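Local atomic coordinates of putative short-chain oxidoreductase (Thermus thermophilus, PDB entry 2YUT), a protein that binds NADP in a Rossmann-type fold and probably works as an oxidoreductase of the short-chain dehydrogenase/reductase family. Residues A[11-16]-A[185-189]; A[72-76]-A[96-101]; A[110-115]-A[152-158]. One frame throughout, in Å; residues are numbered along the deposited sequence.

Contacts 1 and 2 are buried and both touch the NADP; contact 3 is partly buried, with its centre about 17 Å from the centre of the chain. Contact 1 packs helix 11-19 on helix 185-196 through apolar groups, with no hydrogen bond between segments 11-16 and 185-189. Contact 2 sets the loop after strand 67-72 on helix 89-107 and is more polar, with a histidine-threonine bond and a bridging water. The two meet where Gly-13 N lies 3.8 Å from Ala-73 CB. Contact 3 touches neither; it joins strands 110-111 and 114-119 to the chain leaving helix 132-153, by two backbone hydrogen bonds and by Phe-110 packed on Val-157, and like contact 2 reaches the second subunit.

Contact 1 of 3, residues A[11-16]-A[185-189]; sequences GLGGAF and PEEAA. With NAP (NADP nicotinamide-adenine-dinucleotide phosphate), chain B.
Ala-15 and Phe-16 pack on Ala-189 in a buried, apolar helix-helix contact, where the first turns of helix 11-19 and helix 185-196 meet beside the NADP. The axes of the two short segments approach to 8.2 Å and cross at -64°, a closeness that small residues permit. No hydrogen bond passes between the segments. Ala-15 CB lies against the first turn of the other helix, 3.5 Å from Pro-185 O, and also meets the methyl of Ala-189. That same methyl stands over the centre of the Phe-16 ring, 3.9 Å from the centroid and only 2° off the normal, a CH-pi contact. With CG anti to the carbonyl carbon (chi1 -84°), the Phe-16 ring lies flat against Ala-189, and it continues onto Val-192 and Leu-193 of the same helix. Leu-12 uses its two branches differently: CD1 meets Ala-188 CB at 3.7 Å, whereas CD2 turns to the phosphate oxygens of the NADP. Pro-185 CB rests 3.4 Å from Gly-11 O. The N-terminal turn of helix 11-19 grips the diphosphate with two nearly straight backbone bonds. Gly-11 N donates to NADP O2A at 2.9 Å. Leu-12 N donates to NADP O2N at 3.1 Å. This glycine-rich helix start at the diphosphate is characteristic of the Rossmann fold of short-chain dehydrogenases.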
loop_
_atom_site.group_PDB
_atom_site.type_symbol
_atom_site.label_atom_id
_atom_site.label_comp_id
_atom_site.label_asym_id
_atom_site.label_seq_id
_atom_site.Cartn_x
_atom_site.Cartn_y
_atom_site.Cartn_z
ATOM N N GLY A 11 3.450 -16.095 -15.762
ATOM C CA GLY A 11 2.333 -16.688 -16.480
ATOM C C GLY A 11 1.621 -15.711 -17.399
ATOM O O GLY A 11 1.438 -15.991 -18.587
ATOM N N LEU A 12 1.203 -14.569 -16.855
ATOM C CA LEU A 12 0.517 -13.553 -17.651
ATOM C C LEU A 12 1.466 -12.902 -18.654
ATOM O O LEU A 12 1.112 -12.700 -19.817
ATOM C CB LEU A 12 -0.071 -12.457 -16.755
ATOM C CG LEU A 12 -1.509 -12.570 -16.236
ATOM C CD1 LEU A 12 -2.481 -12.660 -17.419
ATOM C CD2 LEU A 12 -1.637 -13.786 -15.338
ATOM N N GLY A 13 2.667 -12.568 -18.190
ATOM C CA GLY A 13 3.650 -11.922 -19.044
ATOM C C GLY A 13 3.941 -12.704 -20.312
ATOM O O GLY A 13 4.050 -12.121 -21.394
ATOM N N GLY A 14 4.073 -14.020 -20.170
ATOM C CA GLY A 14 4.339 -14.881 -21.308
ATOM C C GLY A 14 3.181 -14.877 -22.296
ATOM O O GLY A 14 3.397 -14.896 -23.507
ATOM N N ALA A 15 1.953 -14.853 -21.779
ATOM C CA ALA A 15 0.763 -14.838 -22.629
ATOM C C ALA A 15 0.711 -13.531 -23.406
ATOM O O ALA A 15 0.389 -13.522 -24.590
ATOM C CB ALA A 15 -0.492 -14.993 -21.792
ATOM N N PHE A 16 1.020 -12.427 -22.729
ATOM C CA PHE A 16 1.033 -11.124 -23.381
ATOM C C PHE A 16 2.123 -11.084 -24.449
ATOM O O PHE A 16 1.910 -10.541 -25.530
ATOM C CB PHE A 16 1.289 -10.009 -22.364
ATOM C CG PHE A 16 0.053 -9.544 -21.652
ATOM C CD1 PHE A 16 -0.893 -8.768 -22.313
ATOM C CD2 PHE A 16 -0.171 -9.886 -20.321
ATOM C CE1 PHE A 16 -2.049 -8.333 -21.658
ATOM C CE2 PHE A 16 -1.324 -9.457 -19.656
ATOM C CZ PHE A 16 -2.262 -8.679 -20.327
ATOM N N PRO A 185 -3.826 -18.293 -18.490
ATOM C CA PRO A 185 -3.208 -16.978 -18.671
ATOM C C PRO A 185 -3.482 -16.380 -20.055
ATOM O O PRO A 185 -3.643 -15.167 -20.189
ATOM C CB PRO A 185 -1.721 -17.244 -18.400
ATOM C CG PRO A 185 -1.562 -18.722 -18.629
ATOM C CD PRO A 185 -2.835 -19.300 -18.078
ATOM N N GLU A 186 -3.565 -17.233 -21.074
ATOM C CA GLU A 186 -3.833 -16.768 -22.433
ATOM C C GLU A 186 -5.182 -16.068 -22.523
ATOM O O GLU A 186 -5.321 -15.053 -23.200
ATOM C CB GLU A 186 -3.807 -17.938 -23.426
ATOM C CG GLU A 186 -2.427 -18.534 -23.683
ATOM C CD GLU A 186 -1.961 -19.466 -22.581
ATOM O OE1 GLU A 186 -2.763 -19.783 -21.676
ATOM O OE2 GLU A 186 -0.788 -19.892 -22.628
ATOM N N GLU A 187 -6.177 -16.616 -21.833
ATOM C CA GLU A 187 -7.516 -16.039 -21.835
ATOM C C GLU A 187 -7.539 -14.682 -21.118
ATOM O O GLU A 187 -8.195 -13.744 -21.571
ATOM C CB GLU A 187 -8.504 -16.998 -21.157
ATOM C CG GLU A 187 -9.952 -16.550 -21.253
ATOM C CD GLU A 187 -10.491 -16.589 -22.679
ATOM O OE1 GLU A 187 -9.697 -16.755 -23.633
ATOM O OE2 GLU A 187 -11.718 -16.448 -22.845
ATOM N N ALA A 188 -6.829 -14.579 -19.998
ATOM C CA ALA A 188 -6.784 -13.321 -19.246
ATOM C C ALA A 188 -6.143 -12.229 -20.102
ATOM O O ALA A 188 -6.629 -11.103 -20.164
ATOM C CB ALA A 188 -5.993 -13.508 -17.948
ATOM N N ALA A 189 -5.047 -12.571 -20.768
ATOM C CA ALA A 189 -4.359 -11.615 -21.625
ATOM C C ALA A 189 -5.258 -11.199 -22.792
ATOM O O ALA A 189 -5.284 -10.026 -23.177
ATOM C CB ALA A 189 -3.058 -12.226 -22.154
HETATM P PA NAP B . 3.871 -15.036 -11.969
HETATM O O1A NAP B . 4.516 -15.541 -10.583
HETATM O O2A NAP B . 3.592 -16.142 -12.912
HETATM O O5B NAP B . 4.916 -13.975 -12.574
HETATM C C5B NAP B . 5.431 -12.924 -11.754
HETATM C C4B NAP B . 6.417 -12.069 -12.550
HETATM O O4B NAP B . 6.893 -11.018 -11.691
HETATM C C3B NAP B . 7.636 -12.903 -12.955
HETATM O O3B NAP B . 8.035 -12.566 -14.286
HETATM C C2B NAP B . 8.697 -12.435 -11.960
HETATM O O2B NAP B . 9.990 -12.530 -12.564
HETATM C C1B NAP B . 8.310 -10.958 -11.903
HETATM N N9A NAP B . 8.986 -10.294 -10.766
HETATM C C8A NAP B . 8.788 -10.564 -9.478
HETATM N N7A NAP B . 9.587 -9.800 -8.736
HETATM C C5A NAP B . 10.300 -9.037 -9.559
HETATM C C6A NAP B . 11.291 -8.081 -9.376
HETATM N N6A NAP B . 11.696 -7.757 -8.151
HETATM N N1A NAP B . 11.833 -7.495 -10.453
HETATM C C2A NAP B . 11.437 -7.814 -11.673
HETATM N N3A NAP B . 10.499 -8.719 -11.886
HETATM C C4A NAP B . 9.916 -9.347 -10.855
HETATM O O3 NAP B . 2.563 -14.197 -11.542
HETATM P PN NAP B . 1.369 -13.852 -12.567
HETATM O O1N NAP B . 0.217 -14.740 -12.285
HETATM O O2N NAP B . 1.889 -13.787 -13.950
HETATM O O5D NAP B . 0.927 -12.372 -12.113
HETATM C C5D NAP B . 1.233 -11.234 -12.924
HETATM C C4D NAP B . 0.585 -9.964 -12.365
HETATM O O4D NAP B . -0.834 -10.207 -12.307
HETATM C C3D NAP B . 1.033 -9.715 -10.923
HETATM O O3D NAP B . 0.922 -8.330 -10.582
HETATM C C2D NAP B . 0.001 -10.528 -10.147
HETATM O O2D NAP B . -0.120 -10.068 -8.798
HETATM C C1D NAP B . -1.242 -10.113 -10.932
HETATM N N1N NAP B . -2.426 -10.950 -10.632
HETATM C C2N NAP B . -2.347 -12.344 -10.749
HETATM C C3N NAP B . -3.461 -13.125 -10.462
HETATM C C7N NAP B . -3.380 -14.648 -10.596
HETATM O O7N NAP B . -4.284 -15.369 -10.179
HETATM N N7N NAP B . -2.273 -15.102 -11.176
HETATM C C4N NAP B . -4.648 -12.525 -10.060
HETATM C C5N NAP B . -4.731 -11.141 -9.944
HETATM C C6N NAP B . -3.624 -10.350 -10.228
HETATM P P2B NAP B . 10.904 -13.848 -12.418
HETATM O O1X NAP B . 9.930 -15.127 -12.505
HETATM O O2X NAP B . 11.813 -13.870 -13.748
HETATM O O3X NAP B . 11.714 -13.839 -11.179
#

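Contact 2 of 3, residues A[72-76]-A[96-101]; sequences HAVGK and AHLLTA. With NAP (NADP nicotinamide-adenine-dinucleotide phosphate), chain B.
Ala-96, where segment 96-101 of helix 89-107 begins, sets its CB 4.0 Å from Lys-76 CB, and its carbonyl O is approached by Val-74 CG1. That branch of Val-74, anti to the backbone N, also reaches the adenine of the NADP. Next comes His-97, whose ring is covered on one face by Gly-75 CA, 4.0 Å from the centroid and 19° off the normal, a CH-pi contact. The bare CA of Gly-75 lets this ring and the nicotinamide ribose lie close. His-97 ND1 is hydrogen-bonded to Met-93 O, and the ring meets that of Tyr-134 with planes roughly perpendicular. His-97 O and Val-74 O are joined by one water, which donates to both. Thr-100 then supplies the direct polar link: His-72 NE2 donates to OG1 at 2.8 Å, 164° at the hydrogen and 5° out of the ring plane, while OG1 donates to Ala-96 O at 2.7 Å. A valine in place of Thr-100 would probably leave His-72 NE2 without its acceptor and the ring less firmly fixed. Ala-101 finishes the segment, its CB 3.8 Å from His-72 CD2. Val-74 O also accepts from O3D of the nicotinamide ribose at 2.6 Å, and Gly-75 N donates to O4B of the adenine ribose. A loop after the fourth strand of the parallel sheet, lying against both the helix and the dinucleotide, is characteristic of the cofactor site of short-chain dehydrogenases.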
loop_
_atom_site.group_PDB
_atom_site.type_symbol
_atom_site.label_atom_id
_atom_site.label_comp_id
_atom_site.label_asym_id
_atom_site.label_seq_id
_atom_site.Cartn_x
_atom_site.Cartn_y
_atom_site.Cartn_z
ATOM N N HIS A 72 2.945 -4.211 -17.031
ATOM C CA HIS A 72 3.720 -4.564 -15.840
ATOM C C HIS A 72 3.106 -5.794 -15.156
ATOM O O HIS A 72 2.389 -5.679 -14.159
ATOM C CB HIS A 72 3.733 -3.359 -14.889
ATOM C CG HIS A 72 4.765 -3.435 -13.804
ATOM N ND1 HIS A 72 6.119 -3.349 -14.054
ATOM C CD2 HIS A 72 4.637 -3.546 -12.460
ATOM C CE1 HIS A 72 6.779 -3.402 -12.911
ATOM N NE2 HIS A 72 5.903 -3.519 -11.928
ATOM N N ALA A 73 3.384 -6.971 -15.709
ATOM C CA ALA A 73 2.853 -8.224 -15.172
ATOM C C ALA A 73 3.802 -8.742 -14.098
ATOM O O ALA A 73 4.228 -9.896 -14.127
ATOM C CB ALA A 73 2.711 -9.255 -16.298
ATOM N N VAL A 74 4.114 -7.870 -13.148
ATOM C CA VAL A 74 5.039 -8.179 -12.069
ATOM C C VAL A 74 4.352 -8.368 -10.723
ATOM O O VAL A 74 3.424 -7.636 -10.366
ATOM C CB VAL A 74 6.091 -7.056 -11.950
ATOM C CG1 VAL A 74 7.006 -7.303 -10.767
ATOM C CG2 VAL A 74 6.896 -6.981 -13.238
ATOM N N GLY A 75 4.822 -9.354 -9.974
ATOM C CA GLY A 75 4.249 -9.616 -8.672
ATOM C C GLY A 75 4.776 -10.889 -8.051
ATOM O O GLY A 75 5.578 -11.608 -8.648
ATOM N N LYS A 76 4.306 -11.155 -6.840
ATOM C CA LYS A 76 4.677 -12.329 -6.062
ATOM C C LYS A 76 3.534 -12.566 -5.089
ATOM O O LYS A 76 2.792 -11.642 -4.766
ATOM C CB LYS A 76 5.974 -12.074 -5.291
ATOM C CG LYS A 76 7.223 -12.393 -6.080
ATOM C CD LYS A 76 7.424 -13.899 -6.174
ATOM C CE LYS A 76 8.433 -14.268 -7.252
ATOM N NZ LYS A 76 7.904 -13.956 -8.608
ATOM N N ALA A 96 7.828 -6.079 -4.505
ATOM C CA ALA A 96 7.458 -6.762 -5.738
ATOM C C ALA A 96 6.322 -6.090 -6.501
ATOM O O ALA A 96 6.414 -5.919 -7.718
ATOM C CB ALA A 96 7.096 -8.216 -5.444
ATOM N N HIS A 97 5.261 -5.701 -5.796
ATOM C CA HIS A 97 4.111 -5.074 -6.453
ATOM C C HIS A 97 4.148 -3.563 -6.659
ATOM O O HIS A 97 3.819 -3.078 -7.743
ATOM C CB HIS A 97 2.815 -5.397 -5.705
ATOM C CG HIS A 97 2.479 -6.851 -5.665
ATOM N ND1 HIS A 97 3.033 -7.718 -4.749
ATOM C CD2 HIS A 97 1.621 -7.588 -6.409
ATOM C CE1 HIS A 97 2.526 -8.926 -4.926
ATOM N NE2 HIS A 97 1.665 -8.873 -5.927
ATOM N N LEU A 98 4.540 -2.824 -5.623
ATOM C CA LEU A 98 4.547 -1.365 -5.685
ATOM C C LEU A 98 5.834 -0.687 -6.133
ATOM O O LEU A 98 5.805 0.171 -7.018
ATOM C CB LEU A 98 4.129 -0.789 -4.321
ATOM C CG LEU A 98 4.099 0.737 -4.183
ATOM C CD1 LEU A 98 3.024 1.310 -5.097
ATOM C CD2 LEU A 98 3.822 1.123 -2.731
ATOM N N LEU A 99 6.957 -1.046 -5.521
ATOM C CA LEU A 99 8.217 -0.420 -5.882
ATOM C C LEU A 99 8.590 -0.693 -7.339
ATOM O O LEU A 99 9.073 0.201 -8.029
ATOM C CB LEU A 99 9.335 -0.877 -4.939
ATOM C CG LEU A 99 9.141 -0.510 -3.458
ATOM C CD1 LEU A 99 10.420 -0.818 -2.701
ATOM C CD2 LEU A 99 8.796 0.969 -3.307
ATOM N N THR A 100 8.363 -1.917 -7.811
ATOM C CA THR A 100 8.685 -2.233 -9.202
ATOM C C THR A 100 7.892 -1.303 -10.118
ATOM O O THR A 100 8.441 -0.728 -11.052
ATOM C CB THR A 100 8.332 -3.694 -9.565
ATOM O OG1 THR A 100 6.926 -3.910 -9.384
ATOM C CG2 THR A 100 9.125 -4.670 -8.697
ATOM N N ALA A 101 6.604 -1.156 -9.825
ATOM C CA ALA A 101 5.702 -0.311 -10.606
ATOM C C ALA A 101 6.073 1.164 -10.517
ATOM O O ALA A 101 6.075 1.872 -11.524
ATOM C CB ALA A 101 4.263 -0.509 -10.129
HETATM P PA NAP B . 3.871 -15.036 -11.969
HETATM O O1A NAP B . 4.516 -15.541 -10.583
HETATM O O2A NAP B . 3.592 -16.142 -12.912
HETATM O O5B NAP B . 4.916 -13.975 -12.574
HETATM C C5B NAP B . 5.431 -12.924 -11.754
HETATM C C4B NAP B . 6.417 -12.069 -12.550
HETATM O O4B NAP B . 6.893 -11.018 -11.691
HETATM C C3B NAP B . 7.636 -12.903 -12.955
HETATM O O3B NAP B . 8.035 -12.566 -14.286
HETATM C C2B NAP B . 8.697 -12.435 -11.960
HETATM O O2B NAP B . 9.990 -12.530 -12.564
HETATM C C1B NAP B . 8.310 -10.958 -11.903
HETATM N N9A NAP B . 8.986 -10.294 -10.766
HETATM C C8A NAP B . 8.788 -10.564 -9.478
HETATM N N7A NAP B . 9.587 -9.800 -8.736
HETATM C C5A NAP B . 10.300 -9.037 -9.559
HETATM C C6A NAP B . 11.291 -8.081 -9.376
HETATM N N6A NAP B . 11.696 -7.757 -8.151
HETATM N N1A NAP B . 11.833 -7.495 -10.453
HETATM C C2A NAP B . 11.437 -7.814 -11.673
HETATM N N3A NAP B . 10.499 -8.719 -11.886
HETATM C C4A NAP B . 9.916 -9.347 -10.855
HETATM O O3 NAP B . 2.563 -14.197 -11.542
HETATM P PN NAP B . 1.369 -13.852 -12.567
HETATM O O1N NAP B . 0.217 -14.740 -12.285
HETATM O O2N NAP B . 1.889 -13.787 -13.950
HETATM O O5D NAP B . 0.927 -12.372 -12.113
HETATM C C5D NAP B . 1.233 -11.234 -12.924
HETATM C C4D NAP B . 0.585 -9.964 -12.365
HETATM O O4D NAP B . -0.834 -10.207 -12.307
HETATM C C3D NAP B . 1.033 -9.715 -10.923
HETATM O O3D NAP B . 0.922 -8.330 -10.582
HETATM C C2D NAP B . 0.001 -10.528 -10.147
HETATM O O2D NAP B . -0.120 -10.068 -8.798
HETATM C C1D NAP B . -1.242 -10.113 -10.932
HETATM N N1N NAP B . -2.426 -10.950 -10.632
HETATM C C2N NAP B . -2.347 -12.344 -10.749
HETATM C C3N NAP B . -3.461 -13.125 -10.462
HETATM C C7N NAP B . -3.380 -14.648 -10.596
HETATM O O7N NAP B . -4.284 -15.369 -10.179
HETATM N N7N NAP B . -2.273 -15.102 -11.176
HETATM C C4N NAP B . -4.648 -12.525 -10.060
HETATM C C5N NAP B . -4.731 -11.141 -9.944
HETATM C C6N NAP B . -3.624 -10.350 -10.228
HETATM P P2B NAP B . 10.904 -13.848 -12.418
HETATM O O1X NAP B . 9.930 -15.127 -12.505
HETATM O O2X NAP B . 11.813 -13.870 -13.748
HETATM O O3X NAP B . 11.714 -13.839 -11.179
HETATM O O HOH W 1 2.651 -4.876 -9.776
#

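Contact 3 of 3, residues A[110-115]-A[152-158]; sequences FQKGAR and LLREGVH
The Phe-110 ring carries Val-157 CG1 over the centre of one face, 4.1 Å from the centroid and 9° off the normal, a CH-pi contact; the His-158 ring instead has Ala-114 O at its edge, in plane. These groups lie where a Rossmann-type parallel sheet adds its last strand within the chain: Arg-115 of strand 114-119 and His-158, the start of strand 158-162, form a parallel beta bridge. Val-157 CG2, anti to its own carbonyl carbon, meets Phe-110 CB at 3.5 Å, giving the valine two holds on the phenylalanine, one per branch. Leu-152 CD1 adds an oblique contact with Phe-110 CE2, and both side chains also pack on Leu-105 of helix 89-107. Helix 132-153 is closed by a Schellman motif at Gly-156, where phi is positive and two bonds run back into the last turn, Val-157 N to Leu-152 O and Gly-156 N to Leu-153 O. Glu-155 N is a second donor to Leu-152 O. The carboxylate of Glu-155 forms a salt bridge with Arg-83 of the second subunit, against which Phe-110 packs too. Gln-111 to Ala-114 make a type II turn with Gly-113 at positive phi. Two backbone bonds join the segments: His-158 N donates almost straight to Ala-114 O at 2.9 Å, and Gly-113 N reaches Gly-156 O at 2.6 Å, bent to 141° at the hydrogen.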
loop_
_atom_site.group_PDB
_atom_site.type_symbol
_atom_site.label_atom_id
_atom_site.label_comp_id
_atom_site.label_asym_id
_atom_site.label_seq_id
_atom_site.Cartn_x
_atom_site.Cartn_y
_atom_site.Cartn_z
ATOM N N PHE A 110 7.516 7.585 -22.676
ATOM C CA PHE A 110 6.252 7.291 -23.345
ATOM C C PHE A 110 5.985 8.148 -24.571
ATOM O O PHE A 110 6.366 9.314 -24.620
ATOM C CB PHE A 110 5.073 7.505 -22.389
ATOM C CG PHE A 110 4.972 6.488 -21.289
ATOM C CD1 PHE A 110 4.664 5.162 -21.574
ATOM C CD2 PHE A 110 5.145 6.868 -19.959
ATOM C CE1 PHE A 110 4.523 4.226 -20.549
ATOM C CE2 PHE A 110 5.007 5.940 -18.923
ATOM C CZ PHE A 110 4.696 4.617 -19.219
ATOM N N GLN A 111 5.310 7.555 -25.552
ATOM C CA GLN A 111 4.903 8.260 -26.765
ATOM C C GLN A 111 3.550 8.851 -26.370
ATOM O O GLN A 111 2.895 8.333 -25.463
ATOM C CB GLN A 111 4.674 7.274 -27.920
ATOM C CG GLN A 111 5.921 6.578 -28.439
ATOM C CD GLN A 111 6.719 7.454 -29.379
ATOM O OE1 GLN A 111 6.568 8.679 -29.380
ATOM N NE2 GLN A 111 7.586 6.836 -30.175
ATOM N N LYS A 112 3.128 9.926 -27.024
ATOM C CA LYS A 112 1.818 10.495 -26.720
ATOM C C LYS A 112 0.811 9.402 -27.069
ATOM O O LYS A 112 0.991 8.685 -28.050
ATOM C CB LYS A 112 1.550 11.736 -27.578
ATOM C CG LYS A 112 2.384 12.958 -27.208
ATOM C CD LYS A 112 1.967 13.520 -25.855
ATOM C CE LYS A 112 2.786 14.746 -25.472
ATOM N NZ LYS A 112 2.593 15.873 -26.427
ATOM N N GLY A 113 -0.232 9.251 -26.264
ATOM C CA GLY A 113 -1.223 8.228 -26.553
ATOM C C GLY A 113 -0.902 6.854 -25.987
ATOM O O GLY A 113 -1.711 5.933 -26.079
ATOM N N ALA A 114 0.273 6.704 -25.388
ATOM C CA ALA A 114 0.658 5.414 -24.830
ATOM C C ALA A 114 -0.257 4.961 -23.696
ATOM O O ALA A 114 -0.936 5.769 -23.054
ATOM C CB ALA A 114 2.092 5.474 -24.336
ATOM N N ARG A 115 -0.277 3.652 -23.473
ATOM C CA ARG A 115 -1.060 3.056 -22.402
ATOM C C ARG A 115 -0.088 2.306 -21.506
ATOM O O ARG A 115 0.881 1.713 -21.985
ATOM C CB ARG A 115 -2.097 2.092 -22.975
ATOM C CG ARG A 115 -3.119 2.787 -23.856
ATOM C CD ARG A 115 -3.766 1.831 -24.830
ATOM N NE ARG A 115 -4.620 2.548 -25.771
ATOM C CZ ARG A 115 -5.137 2.012 -26.871
ATOM N NH1 ARG A 115 -4.887 0.745 -27.176
ATOM N NH2 ARG A 115 -5.901 2.747 -27.667
ATOM N N LEU A 152 -0.029 11.638 -15.473
ATOM C CA LEU A 152 0.322 10.964 -16.716
ATOM C C LEU A 152 -0.515 11.419 -17.908
ATOM O O LEU A 152 -0.002 11.544 -19.019
ATOM C CB LEU A 152 0.204 9.447 -16.534
ATOM C CG LEU A 152 1.402 8.756 -15.868
ATOM C CD1 LEU A 152 2.581 8.752 -16.837
ATOM C CD2 LEU A 152 1.778 9.466 -14.568
ATOM N N LEU A 153 -1.798 11.678 -17.677
ATOM C CA LEU A 153 -2.674 12.119 -18.753
ATOM C C LEU A 153 -2.156 13.428 -19.337
ATOM O O LEU A 153 -2.344 13.706 -20.520
ATOM C CB LEU A 153 -4.102 12.301 -18.239
ATOM C CG LEU A 153 -5.182 12.524 -19.302
ATOM C CD1 LEU A 153 -5.188 11.369 -20.301
ATOM C CD2 LEU A 153 -6.535 12.646 -18.622
ATOM N N ARG A 154 -1.494 14.222 -18.502
ATOM C CA ARG A 154 -0.936 15.498 -18.935
ATOM C C ARG A 154 0.158 15.257 -19.970
ATOM O O ARG A 154 0.441 16.122 -20.797
ATOM C CB ARG A 154 -0.360 16.257 -17.738
ATOM C CG ARG A 154 -1.388 16.639 -16.687
ATOM C CD ARG A 154 -0.706 17.058 -15.392
ATOM N NE ARG A 154 -1.659 17.350 -14.324
ATOM C CZ ARG A 154 -1.318 17.554 -13.056
ATOM N NH1 ARG A 154 -0.043 17.495 -12.692
ATOM N NH2 ARG A 154 -2.250 17.818 -12.149
ATOM N N GLU A 155 0.773 14.079 -19.913
ATOM C CA GLU A 155 1.823 13.713 -20.859
ATOM C C GLU A 155 1.209 12.951 -22.029
ATOM O O GLU A 155 1.922 12.492 -22.918
ATOM C CB GLU A 155 2.872 12.817 -20.192
ATOM C CG GLU A 155 3.673 13.469 -19.085
ATOM C CD GLU A 155 4.727 12.536 -18.511
ATOM O OE1 GLU A 155 5.591 12.060 -19.277
ATOM O OE2 GLU A 155 4.691 12.274 -17.293
ATOM N N GLY A 156 -0.114 12.815 -22.018
ATOM C CA GLY A 156 -0.795 12.092 -23.076
ATOM C C GLY A 156 -0.725 10.587 -22.867
ATOM O O GLY A 156 -0.889 9.809 -23.808
ATOM N N VAL A 157 -0.488 10.178 -21.624
ATOM C CA VAL A 157 -0.382 8.762 -21.287
ATOM C C VAL A 157 -1.571 8.277 -20.465
ATOM O O VAL A 157 -1.959 8.908 -19.478
ATOM C CB VAL A 157 0.909 8.487 -20.496
ATOM C CG1 VAL A 157 1.017 7.008 -20.168
ATOM C CG2 VAL A 157 2.109 8.946 -21.300
ATOM N N HIS A 158 -2.141 7.148 -20.869
ATOM C CA HIS A 158 -3.287 6.589 -20.171
ATOM C C HIS A 158 -2.912 5.411 -19.293
ATOM O O HIS A 158 -2.407 4.399 -19.783
ATOM C CB HIS A 158 -4.351 6.130 -21.163
ATOM C CG HIS A 158 -4.751 7.182 -22.145
ATOM N ND1 HIS A 158 -3.988 7.496 -23.248
ATOM C CD2 HIS A 158 -5.828 8.002 -22.185
ATOM C CE1 HIS A 158 -4.579 8.464 -23.927
ATOM N NE2 HIS A 158 -5.696 8.789 -23.302
#